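Local coordinates for protein galactan 1,3-beta-galactosidase (Phanerochaete chrysosporium, PDB 7BYS) that probably releases galactose from the ends of beta-1,3-galactan chains, as a family 43 glycoside hydrolase that also carries a calcium-containing carbohydrate-binding module, at residues L152-D157 / N161-R166; E197-A202 / L275-G280; A202-G207 / S226-I231; F216-S219 / P224-A227; I271-D276 / D288-N293. All coordinates share one frame; numbering follows the deposited sequence.

Interaction 1. Residues L152-D157 / N161-R166; sequences LLYASD and NFKISR
Strands 152-156 and 161-166 run antiparallel at 153°, with Leu-152/Ser-165, Tyr-154/Lys-163 and Ser-156/Asn-161 as hydrogen-bonded pairs and a longer last rung, Asn-161 N to Ser-156 O at 3.2 Å. The phenol ring of Tyr-154 is held from both faces, by Leu-152 CD2 and by Lys-163 CB, the latter a CH-pi contact 3.7 Å from the ring centroid. With CG set between backbone N and carbonyl carbon (chi1 55°), the ring lies across the partner strand and its OH reaches Ser-165 OG at 2.8 Å. The extended Lys-163 chain then runs past Ser-156 CB to place NZ 2.9 Å from Ser-156 OG, which also bonds Asp-134 O. NZ makes a salt bridge of 3.1 Å to Asp-157 OD2, and Asn-161 ND2 grips the same oxygen from the opposite face of the carboxylate. A methionine in place of Lys-163 would probably leave Asp-157 without its positive mate. On the other sheet face Leu-153 CD2 lies beside Ile-164 CG2. This hairpin supplies the two inner strands of a four-stranded propeller blade, between 138-142 and 174-181, while Leu-153, Phe-162 and Ile-164 pack on strand 189-194 of the next blade.

Interaction 2. Residues E197-A202 / L275-G280; sequences EYFLIA and LDFSSG
Two neighbouring blades of the five-bladed beta-propeller typical of family 43 meet through Phe-199 and Phe-277, a T-shaped aromatic pair. The planes stand at 89° and the centroids are 4.9 Å apart. Phe-277 supplies the edge: its CE2 sits over the centre of the Phe-199 ring, 3.7 Å from Phe-199 CG and almost equally far from the other five ring carbons, which is the signature of a centred rather than an offset contact. With CG anti to its carbonyl carbon (chi1 -79°), Phe-277 turns this edge onto the Phe-199 face. A looser apolar contact continues the seam, Ile-201 CD1 to Leu-275 CD2 at 4.3 Å.

An Asx turn leads into the bend that presents Phe-277, though it is established for just one of two conformers of Asp-276: Asp-276 OD1 accepts from Ser-278 N at 2.8 Å and from Ser-278 OG at 2.6 Å, from opposite faces of its plane. A type I beta turn runs from Phe-277 to Gly-280, closed by Gly-280 N to Phe-277 O at 2.7 Å. The backbone N of Phe-277 is bonded to Asn-252 OD1.

Phe-277 also stacks on His-194, so its ring is held by strand 189-194 as well as by strand 197-204. Leu-275 and Phe-277 pack on Ala-253 of strand 252-259, while Phe-199 and Ile-201 touch Ser-217 and Trp-215 of strand 214-218.

Interaction 3. Residues A202-G207 / S226-I231; sequences ASHTSG and SAQQDI
His-204 and Gln-228 meet through one side-chain hydrogen bond, His-204 NE2 to Gln-228 OE1, at 2.7 Å. The N-H points well at its acceptor, with an angle of 156° at the hydrogen. OE1 lies close to the imidazole plane, at the ring edge, and NE2 in turn arrives in the plane of the amide on a lone pair of OE1. Each partner thus lies near the other's plane, yet the two planes are twisted 90° against each other about the N...O line.

The torsions account for the reach. Gln-228 places CG between its own backbone N and carbonyl carbon (chi1 58°) and is fully extended from there, which carries the amide away from its own backbone, toward His-204. Its CB packs on Phe-216 CE2, and the side chain also touches Lys-214. The imidazole of His-204 leaves with CG anti to the carbonyl carbon, and its rotation is fixed at two corners, since ND1 is hydrogen-bonded to Thr-185 O while NE2 holds the glutamine.

The histidine backbone is held too. Its N is bonded to Asn-211 OD1, and its carbonyl O accepts from Ser-203 OG at 2.8 Å. That serine hydroxyl is also bonded to NE2 of Gln-242, a residue that binds galactose in another structure of this protein, so a second-shell link runs from this backbone to the sugar site.

The bond lies at the protein surface and spans strand 214-218, which separates strands 197-204 and 229-230 in this antiparallel propeller blade.

Interaction 4. Residues F216-S219 / P224-A227; sequences FSAS and PWSA
Ala-218 and Trp-225 pack face-on where the outer edge of a propeller blade turns back on itself: 216-218 ends a strand, and 224-227 returns beside it with end-to-end directions 160° apart. The methyl CB of Ala-218 lies over the six-membered ring of the Trp-225 indole, 3.6 Å from its centroid, a CH-pi contact 15° off the ring normal. Phe-216 CB meets Trp-225 CE3 obliquely at 3.8 Å, from the side away from Ala-218, and Phe-216 O lies at the indole edge.

Ser-226 N donates to Ser-217 O at 2.9 Å, as in a beta ladder. In the other direction Ser-217 N finds a hydroxyl in place of a carbonyl, Ser-226 OG at 2.8 Å; this is possible because OG stands between backbone N and carbonyl carbon (chi1 62°).

Further out, Trp-225 NE1 is bonded to Leu-221 O within the connecting turn, which fixes the rotation of the indole, and a cis peptide precedes Pro-224. On its far side strand 214-218 pairs with strand 197-204 through Phe-216 to Leu-200 and Ala-218 to Tyr-198. The carbonyl of Ser-226 faces an aromatic edge, its O lying 3.3 Å from Phe-216 CD2 near the ring plane.

Interaction 5. Residues I271-D276 / D288-N293; sequences IWYPLD and DVWSVN
Trp-290 holds CG between its backbone N and carbonyl carbon (chi1 58°), the crowded position, and this aims the indole across to the backbone of Trp-272 and the ring of Pro-274. Its NE1 donates to Trp-272 O at 2.9 Å, with 152° at the hydrogen. The acceptor lies nearly in the indole plane, whereas the donor stands well above the carbonyl plane, so the bond is fitted to the tryptophan rather than to a lone pair of the oxygen.

One face of the same indole is covered by Pro-274. Pro-274 CD lies 3.7 Å from the centroid of the Trp-290 five-membered ring, close to its normal, in a CH-pi contact. Pro-274 CG extends the cover toward the six-membered ring, at 3.8 Å from Trp-290 CE3. Trp-272 CB adds a looser contact with Trp-290 CZ2 at 4.2 Å.

Strand 271-276 belongs to the last blade of the family 43 beta-propeller, and strand 290-293 crosses it at 66° without pairing, on the way to the carbohydrate-binding module. A leucine in place of Trp-290 would probably leave Trp-272 O without its indole donor and open a gap over Pro-274.

At the other end of the contact a water joins the segments, 2.6 Å from Tyr-273 OH and 2.8 Å from Asp-288 OD1. Asp-288 is bonded further through OD2 to the hydroxyls of Tyr-358 and Tyr-427 and through OD1 to Ser-394 OG. Around the indole, Ile-3, Ile-254 of strand 252-259 and Tyr-299 of strand 298-301 pack against Trp-290.

From the N terminus, interaction 1 comes first and closes a short hairpin before any other contact opens. Interaction 2 then opens at 197-202 and closes only at 275-280, binding two adjacent blades around a long loop. Nested in that loop, interaction 3 opens at 202-207, sharing Ala-202 with interaction 2, and closes at 226-231; inside it interaction 4 closes the short turn 216-227, sharing Ser-226 and Ala-227. Interaction 5 starts where interaction 2 ends, sharing Leu-275 and Asp-276, and closes at 288-293, leading from the last blade toward the carbohydrate-binding module. Packing ties the first hairpin to the following blade: Phe-162 CE2 lies 3.8 Å from Leu-200 CD2, and Ile-164 CD1 3.7 Å from Trp-225 CZ2.

Interaction 1. Residues L152-D157 / N161-R166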
# COMPACT_ATOMS: atom_id res chain seq x y z
N LEU A 152 14.90 10.93 10.71
CA LEU A 152 14.26 9.67 11.03
C LEU A 152 12.89 9.96 11.63
O LEU A 152 12.76 10.76 12.57
CB LEU A 152 15.11 8.88 12.03
CG LEU A 152 14.54 7.52 12.44
CD1 LEU A 152 14.60 6.58 11.26
CD2 LEU A 152 15.30 6.94 13.64
N LEU A 153 11.86 9.30 11.10
CA LEU A 153 10.50 9.35 11.63
C LEU A 153 10.22 7.98 12.21
O LEU A 153 10.42 6.98 11.52
CB LEU A 153 9.52 9.60 10.48
CG LEU A 153 9.94 10.57 9.36
CD1 LEU A 153 8.80 10.68 8.34
CD2 LEU A 153 10.33 11.95 9.90
N TYR A 154 9.82 7.90 13.49
CA TYR A 154 9.82 6.57 14.10
C TYR A 154 8.85 6.43 15.27
O TYR A 154 8.71 7.34 16.09
CB TYR A 154 11.22 6.12 14.53
CG TYR A 154 12.02 7.03 15.44
CD1 TYR A 154 12.41 8.31 15.04
CD2 TYR A 154 12.46 6.58 16.68
CE1 TYR A 154 13.19 9.11 15.86
CE2 TYR A 154 13.24 7.38 17.51
CZ TYR A 154 13.60 8.64 17.09
OH TYR A 154 14.38 9.46 17.88
N ALA A 155 8.26 5.24 15.36
CA ALA A 155 7.49 4.83 16.53
C ALA A 155 8.46 4.39 17.62
O ALA A 155 9.27 3.48 17.42
CB ALA A 155 6.57 3.67 16.14
N SER A 156 8.38 5.05 18.76
CA SER A 156 9.35 4.85 19.83
C SER A 156 8.61 4.50 21.12
O SER A 156 7.38 4.47 21.17
CB SER A 156 10.23 6.10 19.98
OG SER A 156 11.32 5.87 20.85
N ASP A 157 9.39 4.19 22.16
CA ASP A 157 8.88 3.93 23.51
C ASP A 157 7.71 2.93 23.49
O ASP A 157 6.57 3.25 23.84
CB ASP A 157 8.54 5.23 24.24
CG ASP A 157 9.71 6.21 24.28
OD1 ASP A 157 10.86 5.76 24.44
OD2 ASP A 157 9.50 7.43 24.11
N ASN A 161 5.13 6.65 21.68
CA ASN A 161 5.53 8.03 21.43
C ASN A 161 6.15 8.11 20.05
O ASN A 161 7.12 7.41 19.76
CB ASN A 161 6.54 8.51 22.48
CG ASN A 161 6.02 8.37 23.90
OD1 ASN A 161 4.82 8.45 24.15
ND2 ASN A 161 6.93 8.14 24.84
N PHE A 162 5.60 8.99 19.21
CA PHE A 162 6.09 9.13 17.84
C PHE A 162 7.12 10.25 17.77
O PHE A 162 6.87 11.37 18.23
CB PHE A 162 4.94 9.46 16.89
CG PHE A 162 5.38 9.51 15.47
CD1 PHE A 162 5.63 8.33 14.78
CD2 PHE A 162 5.62 10.72 14.84
CE1 PHE A 162 6.09 8.37 13.47
CE2 PHE A 162 6.09 10.76 13.54
CZ PHE A 162 6.32 9.59 12.86
N LYS A 163 8.26 9.96 17.16
CA LYS A 163 9.39 10.87 17.17
C LYS A 163 9.86 11.22 15.77
O LYS A 163 9.81 10.39 14.84
CB LYS A 163 10.56 10.25 17.94
CG LYS A 163 10.27 10.15 19.43
CD LYS A 163 11.37 9.43 20.19
CE LYS A 163 10.99 9.33 21.67
NZ LYS A 163 11.85 8.34 22.37
N ILE A 164 10.34 12.45 15.63
CA ILE A 164 11.08 12.90 14.46
C ILE A 164 12.42 13.40 14.96
O ILE A 164 12.47 14.22 15.88
CB ILE A 164 10.34 14.03 13.73
CG1 ILE A 164 8.96 13.53 13.29
CG2 ILE A 164 11.16 14.51 12.56
CD1 ILE A 164 8.10 14.60 12.65
N SER A 165 13.51 12.88 14.38
CA SER A 165 14.83 13.26 14.85
C SER A 165 15.74 13.49 13.66
O SER A 165 15.63 12.79 12.65
CB SER A 165 15.41 12.18 15.75
OG SER A 165 14.62 12.05 16.93
N ARG A 166 16.64 14.46 13.78
CA ARG A 166 17.53 14.83 12.68
C ARG A 166 18.74 13.91 12.60
O ARG A 166 19.31 13.51 13.62
CB ARG A 166 17.98 16.28 12.88
CG ARG A 166 18.84 16.84 11.76
CD ARG A 166 18.93 18.37 11.81
NE ARG A 166 19.23 18.86 13.16
CZ ARG A 166 20.45 19.09 13.64
NH1 ARG A 166 20.59 19.53 14.88
NH2 ARG A 166 21.53 18.88 12.89
O HOH W 1 12.69 7.35 25.40

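Interaction 2. Residues E197-A202 / L275-G280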
# COMPACT_ATOMS: atom_id res chain seq x y z
N GLU A 197 5.07 23.28 3.01
CA GLU A 197 4.56 22.74 4.26
C GLU A 197 4.84 21.24 4.30
O GLU A 197 4.92 20.58 3.25
CB GLU A 197 3.05 22.99 4.33
CG GLU A 197 2.36 22.53 5.60
CD GLU A 197 2.31 23.61 6.66
OE1 GLU A 197 1.52 23.44 7.63
OE2 GLU A 197 3.05 24.62 6.54
N TYR A 198 5.00 20.71 5.50
CA TYR A 198 5.31 19.29 5.70
C TYR A 198 4.04 18.54 6.07
O TYR A 198 3.30 18.96 6.97
CB TYR A 198 6.35 19.09 6.80
CG TYR A 198 7.63 19.85 6.59
CD1 TYR A 198 8.69 19.28 5.89
CD2 TYR A 198 7.79 21.14 7.10
CE1 TYR A 198 9.87 19.98 5.69
CE2 TYR A 198 8.97 21.84 6.90
CZ TYR A 198 10.00 21.25 6.20
OH TYR A 198 11.18 21.96 6.01
N PHE A 199 3.79 17.42 5.40
CA PHE A 199 2.61 16.60 5.65
C PHE A 199 3.06 15.21 6.08
O PHE A 199 3.73 14.51 5.32
CB PHE A 199 1.72 16.53 4.42
CG PHE A 199 0.96 17.79 4.17
CD1 PHE A 199 1.58 18.86 3.54
CD2 PHE A 199 -0.34 17.92 4.59
CE1 PHE A 199 0.88 20.06 3.33
CE2 PHE A 199 -1.04 19.11 4.39
CZ PHE A 199 -0.42 20.17 3.75
N LEU A 200 2.68 14.83 7.30
CA LEU A 200 2.96 13.52 7.86
C LEU A 200 1.73 12.65 7.68
O LEU A 200 0.61 13.07 8.01
CB LEU A 200 3.28 13.67 9.35
CG LEU A 200 3.36 12.39 10.19
CD1 LEU A 200 4.56 11.55 9.80
CD2 LEU A 200 3.40 12.70 11.68
N ILE A 201 1.92 11.46 7.11
CA ILE A 201 0.89 10.43 7.01
C ILE A 201 1.33 9.28 7.90
O ILE A 201 2.51 8.90 7.88
CB ILE A 201 0.77 9.93 5.56
CG1 ILE A 201 0.68 11.10 4.58
CG2 ILE A 201 -0.40 8.97 5.44
CD1 ILE A 201 -0.53 11.95 4.78
N ALA A 202 0.40 8.70 8.65
CA ALA A 202 0.75 7.63 9.57
C ALA A 202 -0.49 6.80 9.89
O ALA A 202 -1.62 7.28 9.77
CB ALA A 202 1.37 8.18 10.86
N LEU A 275 -3.18 11.14 -3.86
CA LEU A 275 -3.43 11.87 -2.62
C LEU A 275 -3.64 13.31 -3.07
O LEU A 275 -2.69 14.00 -3.43
CB LEU A 275 -2.24 11.74 -1.68
CG LEU A 275 -2.43 12.02 -0.19
CD1 LEU A 275 -3.54 11.16 0.42
CD2 LEU A 275 -1.11 11.78 0.54
N ASP A 276 -4.90 13.73 -3.09
CA ASP A 276 -5.26 15.02 -3.67
C ASP A 276 -5.29 16.09 -2.59
O ASP A 276 -5.93 15.93 -1.55
CB ASP A 276 -6.62 14.92 -4.37
CG ASP A 276 -6.85 16.07 -5.31
OD1 ASP A 276 -7.00 17.20 -4.81
OD2 ASP A 276 -6.87 15.86 -6.54
N PHE A 277 -4.58 17.19 -2.86
CA PHE A 277 -4.45 18.31 -1.93
C PHE A 277 -5.31 19.50 -2.31
O PHE A 277 -5.21 20.55 -1.65
CB PHE A 277 -2.99 18.79 -1.89
CG PHE A 277 -2.08 17.93 -1.05
CD1 PHE A 277 -1.64 16.70 -1.52
CD2 PHE A 277 -1.63 18.38 0.19
CE1 PHE A 277 -0.78 15.92 -0.76
CE2 PHE A 277 -0.77 17.60 0.95
CZ PHE A 277 -0.35 16.37 0.47
N SER A 278 -6.14 19.38 -3.35
CA SER A 278 -6.87 20.53 -3.87
C SER A 278 -7.74 21.24 -2.83
O SER A 278 -8.06 22.41 -3.01
CB SER A 278 -7.73 20.12 -5.06
OG SER A 278 -8.69 19.15 -4.65
N SER A 279 -8.13 20.56 -1.76
CA SER A 279 -8.91 21.19 -0.71
C SER A 279 -8.05 21.77 0.40
O SER A 279 -8.59 22.26 1.40
CB SER A 279 -9.93 20.21 -0.13
OG SER A 279 -9.33 19.37 0.85
N GLY A 280 -6.73 21.75 0.25
CA GLY A 280 -5.81 22.09 1.32
C GLY A 280 -5.54 20.97 2.30
O GLY A 280 -4.50 20.98 2.97

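Interaction 3. Residues A202-G207 / S226-I231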
# COMPACT_ATOMS: atom_id res chain seq x y z
N ALA A 202 0.40 8.70 8.65
CA ALA A 202 0.75 7.63 9.57
C ALA A 202 -0.49 6.80 9.89
O ALA A 202 -1.62 7.28 9.77
CB ALA A 202 1.37 8.18 10.86
N SER A 203 -0.26 5.57 10.31
CA SER A 203 -1.31 4.74 10.86
C SER A 203 -1.30 4.79 12.38
O SER A 203 -0.37 5.30 13.01
CB SER A 203 -1.16 3.30 10.36
OG SER A 203 -0.17 2.59 11.08
N HIS A 204 -2.35 4.25 12.98
CA HIS A 204 -2.27 3.90 14.39
C HIS A 204 -1.74 2.48 14.54
O HIS A 204 -1.35 1.83 13.56
CB HIS A 204 -3.60 4.17 15.09
CG HIS A 204 -3.78 5.60 15.48
ND1 HIS A 204 -3.02 6.20 16.46
CD2 HIS A 204 -4.58 6.57 14.98
CE1 HIS A 204 -3.37 7.47 16.57
NE2 HIS A 204 -4.31 7.72 15.67
N THR A 205 -1.70 1.99 15.79
CA THR A 205 -1.11 0.68 16.09
C THR A 205 -2.25 -0.31 16.27
O THR A 205 -2.90 -0.36 17.32
CB THR A 205 -0.25 0.74 17.35
OG1 THR A 205 -1.00 1.31 18.43
CG2 THR A 205 0.98 1.58 17.11
N SER A 206 -2.49 -1.12 15.24
CA SER A 206 -3.47 -2.19 15.33
C SER A 206 -2.90 -3.50 14.79
O SER A 206 -3.63 -4.33 14.25
CB SER A 206 -4.78 -1.82 14.64
OG SER A 206 -4.58 -1.59 13.25
N GLY A 207 -1.59 -3.69 14.95
CA GLY A 207 -0.95 -4.89 14.45
C GLY A 207 -1.07 -4.99 12.95
O GLY A 207 -0.90 -4.01 12.21
N SER A 226 -0.52 19.82 13.25
CA SER A 226 -1.96 19.82 13.40
C SER A 226 -2.43 18.50 14.01
O SER A 226 -1.72 17.49 14.00
CB SER A 226 -2.62 20.06 12.05
OG SER A 226 -2.28 19.03 11.14
N ALA A 227 -3.64 18.52 14.56
CA ALA A 227 -4.24 17.31 15.09
C ALA A 227 -4.63 16.37 13.95
O ALA A 227 -5.03 16.79 12.87
CB ALA A 227 -5.49 17.66 15.89
N GLN A 228 -4.53 15.07 14.23
CA GLN A 228 -4.80 14.05 13.23
C GLN A 228 -6.15 14.26 12.54
O GLN A 228 -7.15 14.60 13.18
CB GLN A 228 -4.77 12.66 13.87
CG GLN A 228 -5.77 12.48 15.02
CD GLN A 228 -5.71 11.10 15.64
OE1 GLN A 228 -4.83 10.31 15.35
NE2 GLN A 228 -6.66 10.82 16.53
N GLN A 229 -6.17 14.02 11.23
CA GLN A 229 -7.40 13.93 10.46
C GLN A 229 -7.30 12.76 9.49
O GLN A 229 -6.21 12.34 9.10
CB GLN A 229 -7.67 15.23 9.68
CG GLN A 229 -7.78 16.51 10.55
CD GLN A 229 -9.02 16.55 11.45
OE1 GLN A 229 -9.93 15.72 11.37
NE2 GLN A 229 -9.07 17.55 12.32
N ASP A 230 -8.45 12.23 9.10
CA ASP A 230 -8.50 11.07 8.22
C ASP A 230 -8.08 11.42 6.79
O ASP A 230 -8.41 12.49 6.28
CB ASP A 230 -9.92 10.50 8.20
CG ASP A 230 -10.24 9.69 9.43
OD1 ASP A 230 -9.54 8.68 9.68
OD2 ASP A 230 -11.18 10.06 10.15
N ILE A 231 -7.38 10.48 6.14
CA ILE A 231 -7.12 10.59 4.70
C ILE A 231 -8.13 9.83 3.86
O ILE A 231 -8.13 9.98 2.63
CB ILE A 231 -5.68 10.15 4.31
CG1 ILE A 231 -5.42 8.67 4.62
CG2 ILE A 231 -4.64 11.06 4.97
CD1 ILE A 231 -4.06 8.15 4.08

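Interaction 4. Residues F216-S219 / P224-A227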
# COMPACT_ATOMS: atom_id res chain seq x y z
N PHE A 216 -1.23 14.94 9.22
CA PHE A 216 -0.87 16.05 10.10
C PHE A 216 -0.02 17.00 9.26
O PHE A 216 0.70 16.55 8.37
CB PHE A 216 0.02 15.60 11.27
CG PHE A 216 -0.42 14.31 11.94
CD1 PHE A 216 -0.24 13.08 11.33
CD2 PHE A 216 -0.96 14.34 13.22
CE1 PHE A 216 -0.63 11.91 11.96
CE2 PHE A 216 -1.34 13.15 13.87
CZ PHE A 216 -1.18 11.95 13.23
N SER A 217 -0.09 18.30 9.53
CA SER A 217 0.78 19.22 8.80
C SER A 217 1.46 20.18 9.77
O SER A 217 0.97 20.44 10.88
CB SER A 217 0.05 20.04 7.74
OG SER A 217 -0.99 20.80 8.31
N ALA A 218 2.59 20.72 9.32
CA ALA A 218 3.36 21.69 10.10
C ALA A 218 4.18 22.52 9.13
O ALA A 218 4.50 22.08 8.03
CB ALA A 218 4.27 20.97 11.09
N SER A 219 4.53 23.73 9.56
CA SER A 219 5.46 24.57 8.79
C SER A 219 6.92 24.27 9.10
O SER A 219 7.81 24.76 8.39
CB SER A 219 5.17 26.06 9.02
OG SER A 219 5.49 26.43 10.35
N PRO A 224 4.59 23.32 15.44
CA PRO A 224 3.51 22.45 15.92
C PRO A 224 2.77 21.74 14.80
O PRO A 224 2.50 22.31 13.74
CB PRO A 224 2.57 23.43 16.65
CG PRO A 224 2.80 24.72 15.98
CD PRO A 224 4.25 24.75 15.58
N TRP A 225 2.48 20.47 15.04
CA TRP A 225 1.75 19.66 14.08
C TRP A 225 0.26 19.76 14.33
O TRP A 225 -0.19 19.74 15.48
CB TRP A 225 2.19 18.21 14.19
CG TRP A 225 3.58 17.97 13.69
CD1 TRP A 225 4.74 17.99 14.42
CD2 TRP A 225 3.96 17.69 12.34
NE1 TRP A 225 5.82 17.74 13.61
CE2 TRP A 225 5.37 17.54 12.33
CE3 TRP A 225 3.26 17.54 11.15
CZ2 TRP A 225 6.08 17.26 11.16
CZ3 TRP A 225 3.96 17.27 9.99
CH2 TRP A 225 5.36 17.12 10.01
N SER A 226 -0.52 19.82 13.25
CA SER A 226 -1.96 19.82 13.40
C SER A 226 -2.43 18.50 14.01
O SER A 226 -1.72 17.49 14.00
CB SER A 226 -2.62 20.06 12.05
OG SER A 226 -2.28 19.03 11.14
N ALA A 227 -3.64 18.52 14.56
CA ALA A 227 -4.24 17.31 15.09
C ALA A 227 -4.63 16.37 13.95
O ALA A 227 -5.03 16.79 12.87
CB ALA A 227 -5.49 17.66 15.89
O HOH W 2 0.13 23.21 12.18
O HOH W 3 3.60 24.35 12.21

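Interaction 5. Residues I271-D276 / D288-N293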
# COMPACT_ATOMS: atom_id res chain seq x y z
N ILE A 271 -1.44 -0.91 -2.54
CA ILE A 271 -2.60 -0.04 -2.61
C ILE A 271 -2.04 1.35 -2.85
O ILE A 271 -1.55 2.01 -1.92
CB ILE A 271 -3.43 -0.13 -1.33
CG1 ILE A 271 -3.77 -1.60 -0.95
CG2 ILE A 271 -4.70 0.70 -1.46
CD1 ILE A 271 -4.40 -2.42 -2.07
N TRP A 272 -2.06 1.79 -4.10
CA TRP A 272 -1.57 3.11 -4.49
C TRP A 272 -2.73 3.93 -5.02
O TRP A 272 -3.44 3.49 -5.94
CB TRP A 272 -0.53 3.02 -5.60
CG TRP A 272 0.80 2.43 -5.25
CD1 TRP A 272 1.14 1.71 -4.14
CD2 TRP A 272 1.96 2.49 -6.06
NE1 TRP A 272 2.46 1.31 -4.22
CE2 TRP A 272 2.98 1.79 -5.39
CE3 TRP A 272 2.24 3.08 -7.30
CZ2 TRP A 272 4.27 1.67 -5.92
CZ3 TRP A 272 3.51 2.96 -7.82
CH2 TRP A 272 4.50 2.26 -7.14
N TYR A 273 -2.92 5.13 -4.47
CA TYR A 273 -3.97 6.03 -4.90
C TYR A 273 -3.43 7.45 -4.97
O TYR A 273 -2.50 7.80 -4.23
CB TYR A 273 -5.12 6.04 -3.89
CG TYR A 273 -5.95 4.78 -3.84
CD1 TYR A 273 -6.56 4.27 -4.97
CD2 TYR A 273 -6.13 4.10 -2.63
CE1 TYR A 273 -7.34 3.12 -4.91
CE2 TYR A 273 -6.91 2.96 -2.56
CZ TYR A 273 -7.50 2.46 -3.70
OH TYR A 273 -8.26 1.31 -3.61
N PRO A 274 -4.01 8.30 -5.81
CA PRO A 274 -3.68 9.73 -5.74
C PRO A 274 -4.03 10.27 -4.36
O PRO A 274 -5.03 9.89 -3.75
CB PRO A 274 -4.58 10.36 -6.82
CG PRO A 274 -4.97 9.20 -7.74
CD PRO A 274 -5.06 8.01 -6.80
N LEU A 275 -3.18 11.14 -3.86
CA LEU A 275 -3.43 11.87 -2.62
C LEU A 275 -3.64 13.31 -3.07
O LEU A 275 -2.69 14.00 -3.43
CB LEU A 275 -2.24 11.74 -1.68
CG LEU A 275 -2.43 12.02 -0.19
CD1 LEU A 275 -3.54 11.16 0.42
CD2 LEU A 275 -1.11 11.78 0.54
N ASP A 276 -4.90 13.73 -3.09
CA ASP A 276 -5.26 15.02 -3.67
C ASP A 276 -5.29 16.09 -2.59
O ASP A 276 -5.93 15.93 -1.55
CB ASP A 276 -6.62 14.92 -4.37
CG ASP A 276 -6.85 16.07 -5.31
OD1 ASP A 276 -7.00 17.20 -4.81
OD2 ASP A 276 -6.87 15.86 -6.54
N ASP A 288 -10.19 2.92 -8.65
CA ASP A 288 -9.87 1.51 -8.87
C ASP A 288 -8.83 1.35 -9.97
O ASP A 288 -8.00 0.43 -9.90
CB ASP A 288 -11.13 0.74 -9.30
CG ASP A 288 -12.25 0.78 -8.27
OD1 ASP A 288 -11.99 0.55 -7.07
OD2 ASP A 288 -13.41 1.02 -8.66
N VAL A 289 -8.85 2.24 -10.96
CA VAL A 289 -7.94 2.22 -12.10
C VAL A 289 -7.55 3.66 -12.38
O VAL A 289 -8.42 4.50 -12.63
CB VAL A 289 -8.62 1.61 -13.34
CG1 VAL A 289 -7.66 1.59 -14.52
CG2 VAL A 289 -9.13 0.19 -13.05
N TRP A 290 -6.27 3.97 -12.31
CA TRP A 290 -5.83 5.32 -12.63
C TRP A 290 -4.48 5.27 -13.32
O TRP A 290 -3.76 4.28 -13.26
CB TRP A 290 -5.81 6.25 -11.40
CG TRP A 290 -4.93 5.81 -10.27
CD1 TRP A 290 -5.20 4.83 -9.37
CD2 TRP A 290 -3.68 6.40 -9.88
NE1 TRP A 290 -4.17 4.74 -8.45
CE2 TRP A 290 -3.23 5.70 -8.74
CE3 TRP A 290 -2.89 7.42 -10.40
CZ2 TRP A 290 -2.02 6.00 -8.11
CZ3 TRP A 290 -1.68 7.72 -9.77
CH2 TRP A 290 -1.27 7.02 -8.64
N SER A 291 -4.15 6.37 -14.00
CA SER A 291 -2.89 6.49 -14.72
C SER A 291 -2.10 7.65 -14.13
O SER A 291 -2.66 8.61 -13.60
CB SER A 291 -3.13 6.75 -16.21
OG SER A 291 -3.75 5.63 -16.80
N VAL A 292 -0.78 7.56 -14.24
CA VAL A 292 0.12 8.55 -13.66
C VAL A 292 1.05 9.05 -14.75
O VAL A 292 1.48 8.28 -15.62
CB VAL A 292 0.90 7.99 -12.45
CG1 VAL A 292 1.89 6.90 -12.87
CG2 VAL A 292 1.60 9.11 -11.71
N ASN A 293 1.35 10.34 -14.72
CA ASN A 293 2.36 10.95 -15.59
C ASN A 293 3.34 11.60 -14.62
O ASN A 293 3.14 12.74 -14.20
CB ASN A 293 1.78 11.97 -16.56
CG ASN A 293 2.83 12.52 -17.53
OD1 ASN A 293 4.04 12.49 -17.26
ND2 ASN A 293 2.37 13.06 -18.66
O HOH W 4 -9.56 0.31 -5.69